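Local coordinates for DyP2 (Amycolatopsis sp. ATCC 39116, PDB 4G2C), which is a multifunctional heme-dependent dye peroxidase from a lignin-reactive bacterium, probably oxidising dyes and perhaps manganese as well, at residues A[118-123]-A[163-168]; A[317-322]-A[334-339]. One frame throughout, in Å; residues are numbered along the deposited sequence.

How the contacts relate
The two contacts illustrate two ways of joining separate pieces of one chain, strand pairing in contact 1 and side-chain packing between loops in contact 2. Contact 1 (118-123 with 163-168) belongs to the antiparallel sheet of the alpha+beta barrel domain, its strands running into a capped helix. In contact 2 (317-322 with 334-339), the one hydrogen bond across joins the side chains of T319 and D339. The centres of contacts 1 and 2 are 41 Å apart, on opposite sides of the chain's centre. The nearest atoms of contacts 1 and 2 are about 30 Å apart. The F334 side chain and the heme are about 5 Å apart. Segment 317-322 closely follows E313, a manganese ligand with E287.

Contact 1: residues A[118-123]-A[163-168]; sequences GLTAHG and TIDAVL
A chi1 of -170° carries the H122 ring out opposite its own backbone N, to the D165 carboxylate, while T120 has OG1 between its backbone N and carbonyl carbon (chi1 66°), turned to the I164 carbonyl. The imidazole meets the carboxylate edge-on: H122 ND1 donates to D165 OD1 at 2.5 Å. D165 OD1 accepts on its syn lone pair, and the bond is nearly straight, with the two flat groups only 24° from coplanar. Over one face of the ring the T163 methyl, CG2, lies 3.4 Å from the centroid of H122, a CH-pi contact almost along the ring normal.

T120 is the N-cap of helix 121-127 and works in both directions. Its OG1 gives a hydrogen bond of 2.6 Å to I164 O, on a lone pair of that carbonyl, and takes one of 2.9 Å from G123 N in the first turn. T120 N donates to D165 O at 2.9 Å.

Beyond this corner the chains become an antiparallel pair. L119 and A166 come first, as a non-hydrogen-bonded pair, with L119 CD2 4.0 Å from A166 CB. Then G118 and V167 form a hydrogen-bonded pair, G118 N to V167 O at 3.0 Å and V167 N to G118 O at 2.8 Å. On the far side of strand 166-172, D165 and A166 both face L72, a classic beta bulge in this ferredoxin-like sheet, and D165 OD2 is held by F74 N.

With a backbone N-H on one oxygen and an imidazole N-H on the other, the D165 carboxylate is fixed in rotation at the strand-helix junction, and its negative charge would be expected to favour a protonated H122.

Contact 2: residues A[317-322]-A[334-339]; sequences PLTAQS and FSYDSD. With ACT (acetate ion), chain H.
P317 lies over one face of the F334 ring, its CB 4.1 Å from the ring centroid and offset toward the rim in a CH-pi contact. P317 CG comes closer still to a single ring atom, 3.6 Å from F334 CE2. The motif on the second segment is a type I beta turn from Y336 to D339, overlapped at its start by an ST turn that begins at S335, within the long irregular connection between helix 303-309 and helix 350-354. P317 O binds the first segment back on itself, accepting from both A320 N and Q321 N.

T319 is the hub. With OG1 opposite the backbone N (chi1 -164°), the hydroxyl reaches the turn and donates a hydrogen bond to D339 OD2 at 2.7 Å. It arrives on the anti side of that oxygen, 25° out of the carboxylate plane. The methyl takes another direction: T319 CG2 approaches F334 CD1 obliquely at 3.7 Å, while T319 OG1 passes Y336 CD1, also at 3.7 Å. A valine here has no hydroxyl for D339 OD2, so the carboxylate would probably lose its link to the first segment and depend on the backbone N-H groups beyond it.

Within the loop beyond, D339 OD1 accepts from K344 N and OD2 also from C345 N. F334 is engaged twice by R357, through a cation-pi contact with its ring and a hydrogen bond to its O. T319 thus reaches both F334, the residue near the heme, and the buried D339, joining 317-322 to two points of 334-339.

At the outer end, S335 OG accepts from D337 N at 3.2 Å, closing the ST turn, and gives a hydrogen bond, also of 3.2 Å, to OXT of an acetate ion probably left from the crystallisation liquor.

Contact 1: residues A[118-123]-A[163-168]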
loop_
_atom_site.group_PDB
_atom_site.type_symbol
_atom_site.label_atom_id
_atom_site.label_comp_id
_atom_site.label_asym_id
_atom_site.label_seq_id
_atom_site.Cartn_x
_atom_site.Cartn_y
_atom_site.Cartn_z
ATOM N N GLY A 118 -10.707 -2.202 -11.961
ATOM C CA GLY A 118 -11.509 -1.480 -10.994
ATOM C C GLY A 118 -12.439 -0.465 -11.642
ATOM O O GLY A 118 -12.111 0.092 -12.683
ATOM N N LEU A 119 -13.583 -0.218 -11.001
ATOM C CA LEU A 119 -14.555 0.783 -11.422
ATOM C C LEU A 119 -14.768 1.864 -10.370
ATOM O O LEU A 119 -14.840 1.567 -9.180
ATOM C CB LEU A 119 -15.900 0.109 -11.691
ATOM C CG LEU A 119 -15.898 -0.951 -12.788
ATOM C CD1 LEU A 119 -17.170 -1.760 -12.735
ATOM C CD2 LEU A 119 -15.727 -0.270 -14.127
ATOM N N THR A 120 -14.897 3.117 -10.811
ATOM C CA THR A 120 -15.187 4.225 -9.896
ATOM C C THR A 120 -16.683 4.356 -9.736
ATOM O O THR A 120 -17.447 3.803 -10.526
ATOM C CB THR A 120 -14.674 5.577 -10.429
ATOM O OG1 THR A 120 -15.401 5.923 -11.621
ATOM C CG2 THR A 120 -13.181 5.502 -10.735
ATOM N N ALA A 121 -17.113 5.099 -8.721
ATOM C CA ALA A 121 -18.544 5.351 -8.550
ATOM C C ALA A 121 -19.103 5.962 -9.835
ATOM O O ALA A 121 -20.188 5.596 -10.301
ATOM C CB ALA A 121 -18.804 6.270 -7.361
ATOM N N HIS A 122 -18.354 6.893 -10.415
ATOM C CA HIS A 122 -18.809 7.501 -11.653
ATOM C C HIS A 122 -18.942 6.460 -12.753
ATOM O O HIS A 122 -19.848 6.521 -13.563
ATOM C CB HIS A 122 -17.893 8.635 -12.109
ATOM C CG HIS A 122 -18.466 9.426 -13.240
ATOM N ND1 HIS A 122 -18.347 9.034 -14.559
ATOM C CD2 HIS A 122 -19.218 10.552 -13.246
ATOM C CE1 HIS A 122 -18.980 9.902 -15.328
ATOM N NE2 HIS A 122 -19.516 10.832 -14.556
ATOM N N GLY A 123 -18.044 5.484 -12.770
ATOM C CA GLY A 123 -18.085 4.461 -13.797
ATOM C C GLY A 123 -19.295 3.560 -13.652
ATOM O O GLY A 123 -19.847 3.092 -14.642
ATOM N N THR A 163 -12.552 13.172 -15.097
ATOM C CA THR A 163 -13.462 12.182 -14.534
ATOM C C THR A 163 -13.074 10.789 -14.997
ATOM O O THR A 163 -13.037 10.498 -16.189
ATOM C CB THR A 163 -14.935 12.483 -14.854
ATOM O OG1 THR A 163 -15.345 13.631 -14.098
ATOM C CG2 THR A 163 -15.831 11.291 -14.464
ATOM N N ILE A 164 -12.766 9.937 -14.029
ATOM C CA ILE A 164 -12.268 8.596 -14.300
ATOM C C ILE A 164 -13.344 7.569 -14.006
ATOM O O ILE A 164 -14.008 7.621 -12.965
ATOM C CB ILE A 164 -11.035 8.309 -13.442
ATOM C CG1 ILE A 164 -9.917 9.291 -13.804
ATOM C CG2 ILE A 164 -10.590 6.850 -13.582
ATOM C CD1 ILE A 164 -8.730 9.223 -12.877
ATOM N N ASP A 165 -13.508 6.630 -14.930
ATOM C CA ASP A 165 -14.517 5.602 -14.782
ATOM C C ASP A 165 -13.921 4.258 -14.373
ATOM O O ASP A 165 -14.553 3.484 -13.649
ATOM C CB ASP A 165 -15.333 5.479 -16.067
ATOM C CG ASP A 165 -16.219 6.695 -16.299
ATOM O OD1 ASP A 165 -16.937 7.074 -15.351
ATOM O OD2 ASP A 165 -16.182 7.279 -17.409
ATOM N N ALA A 166 -12.698 3.991 -14.809
ATOM C CA ALA A 166 -12.134 2.673 -14.595
ATOM C C ALA A 166 -10.607 2.658 -14.537
ATOM O O ALA A 166 -9.931 3.513 -15.117
ATOM C CB ALA A 166 -12.646 1.709 -15.671
ATOM N N VAL A 167 -10.053 1.675 -13.840
ATOM C CA VAL A 167 -8.612 1.487 -13.898
ATOM C C VAL A 167 -8.281 0.079 -14.355
ATOM O O VAL A 167 -8.965 -0.884 -14.000
ATOM C CB VAL A 167 -7.932 1.770 -12.548
ATOM C CG1 VAL A 167 -8.419 0.775 -11.485
ATOM C CG2 VAL A 167 -6.421 1.705 -12.703
ATOM N N LEU A 168 -7.242 -0.034 -15.168
ATOM C CA LEU A 168 -6.736 -1.341 -15.571
ATOM C C LEU A 168 -5.333 -1.490 -15.013
ATOM O O LEU A 168 -4.519 -0.565 -15.119
ATOM C CB LEU A 168 -6.685 -1.454 -17.090
ATOM C CG LEU A 168 -7.971 -1.891 -17.773
ATOM C CD1 LEU A 168 -9.154 -1.239 -17.112
ATOM C CD2 LEU A 168 -7.902 -1.521 -19.250
#

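Contact 2: residues A[317-322]-A[334-339]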
loop_
_atom_site.group_PDB
_atom_site.type_symbol
_atom_site.label_atom_id
_atom_site.label_comp_id
_atom_site.label_asym_id
_atom_site.label_seq_id
_atom_site.Cartn_x
_atom_site.Cartn_y
_atom_site.Cartn_z
ATOM N N PRO A 317 14.124 -3.430 12.212
ATOM C CA PRO A 317 13.210 -2.620 13.026
ATOM C C PRO A 317 13.991 -1.863 14.085
ATOM O O PRO A 317 14.763 -2.455 14.836
ATOM C CB PRO A 317 12.301 -3.661 13.695
ATOM C CG PRO A 317 12.477 -4.919 12.893
ATOM C CD PRO A 317 13.881 -4.874 12.378
ATOM N N LEU A 318 13.802 -0.552 14.110
ATOM C CA LEU A 318 14.456 0.317 15.053
ATOM C C LEU A 318 14.059 -0.024 16.487
ATOM O O LEU A 318 14.800 0.269 17.419
ATOM C CB LEU A 318 14.080 1.773 14.754
ATOM C CG LEU A 318 14.807 2.813 15.599
ATOM C CD1 LEU A 318 16.305 2.570 15.482
ATOM C CD2 LEU A 318 14.431 4.230 15.179
ATOM N N THR A 319 12.882 -0.624 16.669
ATOM C CA THR A 319 12.464 -0.996 18.011
ATOM C C THR A 319 13.256 -2.201 18.508
ATOM O O THR A 319 13.303 -2.457 19.710
ATOM C CB THR A 319 10.958 -1.304 18.120
ATOM O OG1 THR A 319 10.576 -1.291 19.505
ATOM C CG2 THR A 319 10.652 -2.674 17.538
ATOM N N ALA A 320 13.889 -2.940 17.601
ATOM C CA ALA A 320 14.636 -4.130 18.021
ATOM C C ALA A 320 16.166 -3.975 18.014
ATOM O O ALA A 320 16.869 -4.704 18.706
ATOM C CB ALA A 320 14.227 -5.334 17.192
ATOM N N GLN A 321 16.683 -3.049 17.217
ATOM C CA GLN A 321 18.123 -2.894 17.069
ATOM C C GLN A 321 18.468 -1.420 16.933
ATOM O O GLN A 321 17.640 -0.620 16.461
ATOM C CB GLN A 321 18.605 -3.662 15.836
ATOM C CG GLN A 321 18.418 -5.196 15.908
ATOM C CD GLN A 321 19.501 -5.856 16.767
ATOM O OE1 GLN A 321 20.568 -6.228 16.271
ATOM N NE2 GLN A 321 19.233 -5.981 18.064
ATOM N N SER A 322 19.678 -1.052 17.338
ATOM C CA SER A 322 20.117 0.338 17.204
ATOM C C SER A 322 20.859 0.573 15.889
ATOM O O SER A 322 21.354 1.671 15.644
ATOM C CB SER A 322 21.004 0.748 18.395
ATOM O OG SER A 322 22.195 -0.028 18.469
ATOM N N PHE A 334 7.612 -8.436 15.878
ATOM C CA PHE A 334 7.868 -7.524 16.994
ATOM C C PHE A 334 6.626 -6.678 17.272
ATOM O O PHE A 334 5.763 -6.507 16.403
ATOM C CB PHE A 334 9.023 -6.570 16.660
ATOM C CG PHE A 334 8.749 -5.689 15.469
ATOM C CD1 PHE A 334 8.033 -4.494 15.616
ATOM C CD2 PHE A 334 9.152 -6.078 14.199
ATOM C CE1 PHE A 334 7.755 -3.684 14.519
ATOM C CE2 PHE A 334 8.868 -5.281 13.082
ATOM C CZ PHE A 334 8.175 -4.076 13.241
ATOM N N SER A 335 6.554 -6.152 18.489
ATOM C CA SER A 335 5.558 -5.168 18.879
ATOM C C SER A 335 6.337 -4.086 19.597
ATOM O O SER A 335 7.553 -4.173 19.718
ATOM C CB SER A 335 4.517 -5.770 19.838
ATOM O OG SER A 335 5.061 -5.965 21.138
ATOM N N TYR A 336 5.636 -3.074 20.096
ATOM C CA TYR A 336 6.282 -1.994 20.826
ATOM C C TYR A 336 6.077 -2.093 22.347
ATOM O O TYR A 336 6.226 -1.099 23.062
ATOM C CB TYR A 336 5.759 -0.653 20.315
ATOM C CG TYR A 336 5.983 -0.493 18.845
ATOM C CD1 TYR A 336 7.244 -0.174 18.351
ATOM C CD2 TYR A 336 4.942 -0.674 17.943
ATOM C CE1 TYR A 336 7.465 -0.047 16.993
ATOM C CE2 TYR A 336 5.150 -0.543 16.589
ATOM C CZ TYR A 336 6.417 -0.229 16.121
ATOM O OH TYR A 336 6.628 -0.091 14.774
ATOM N N ASP A 337 5.733 -3.288 22.825
ATOM C CA ASP A 337 5.394 -3.488 24.233
ATOM C C ASP A 337 6.607 -3.345 25.157
ATOM O O ASP A 337 6.448 -3.139 26.352
ATOM C CB ASP A 337 4.701 -4.847 24.441
ATOM C CG ASP A 337 3.263 -4.855 23.939
ATOM O OD1 ASP A 337 2.735 -3.770 23.602
ATOM O OD2 ASP A 337 2.657 -5.941 23.879
ATOM N N SER A 338 7.811 -3.472 24.602
ATOM C CA SER A 338 9.044 -3.172 25.331
ATOM C C SER A 338 9.647 -1.853 24.892
ATOM O O SER A 338 10.860 -1.654 25.025
ATOM C CB SER A 338 10.088 -4.268 25.126
ATOM O OG SER A 338 9.690 -5.479 25.730
ATOM N N ASP A 339 8.801 -0.954 24.391
ATOM C CA ASP A 339 9.238 0.322 23.822
ATOM C C ASP A 339 8.117 1.355 24.046
ATOM O O ASP A 339 7.899 2.254 23.238
ATOM C CB ASP A 339 9.505 0.127 22.321
ATOM C CG ASP A 339 10.317 1.264 21.686
ATOM O OD1 ASP A 339 10.752 2.208 22.381
ATOM O OD2 ASP A 339 10.545 1.188 20.459
HETATM C C ACT H . 3.400 -9.492 23.180
HETATM O O ACT H . 3.416 -9.287 24.422
HETATM O OXT ACT H . 3.820 -8.558 22.444
HETATM C CH3 ACT H . 2.903 -10.790 22.605
#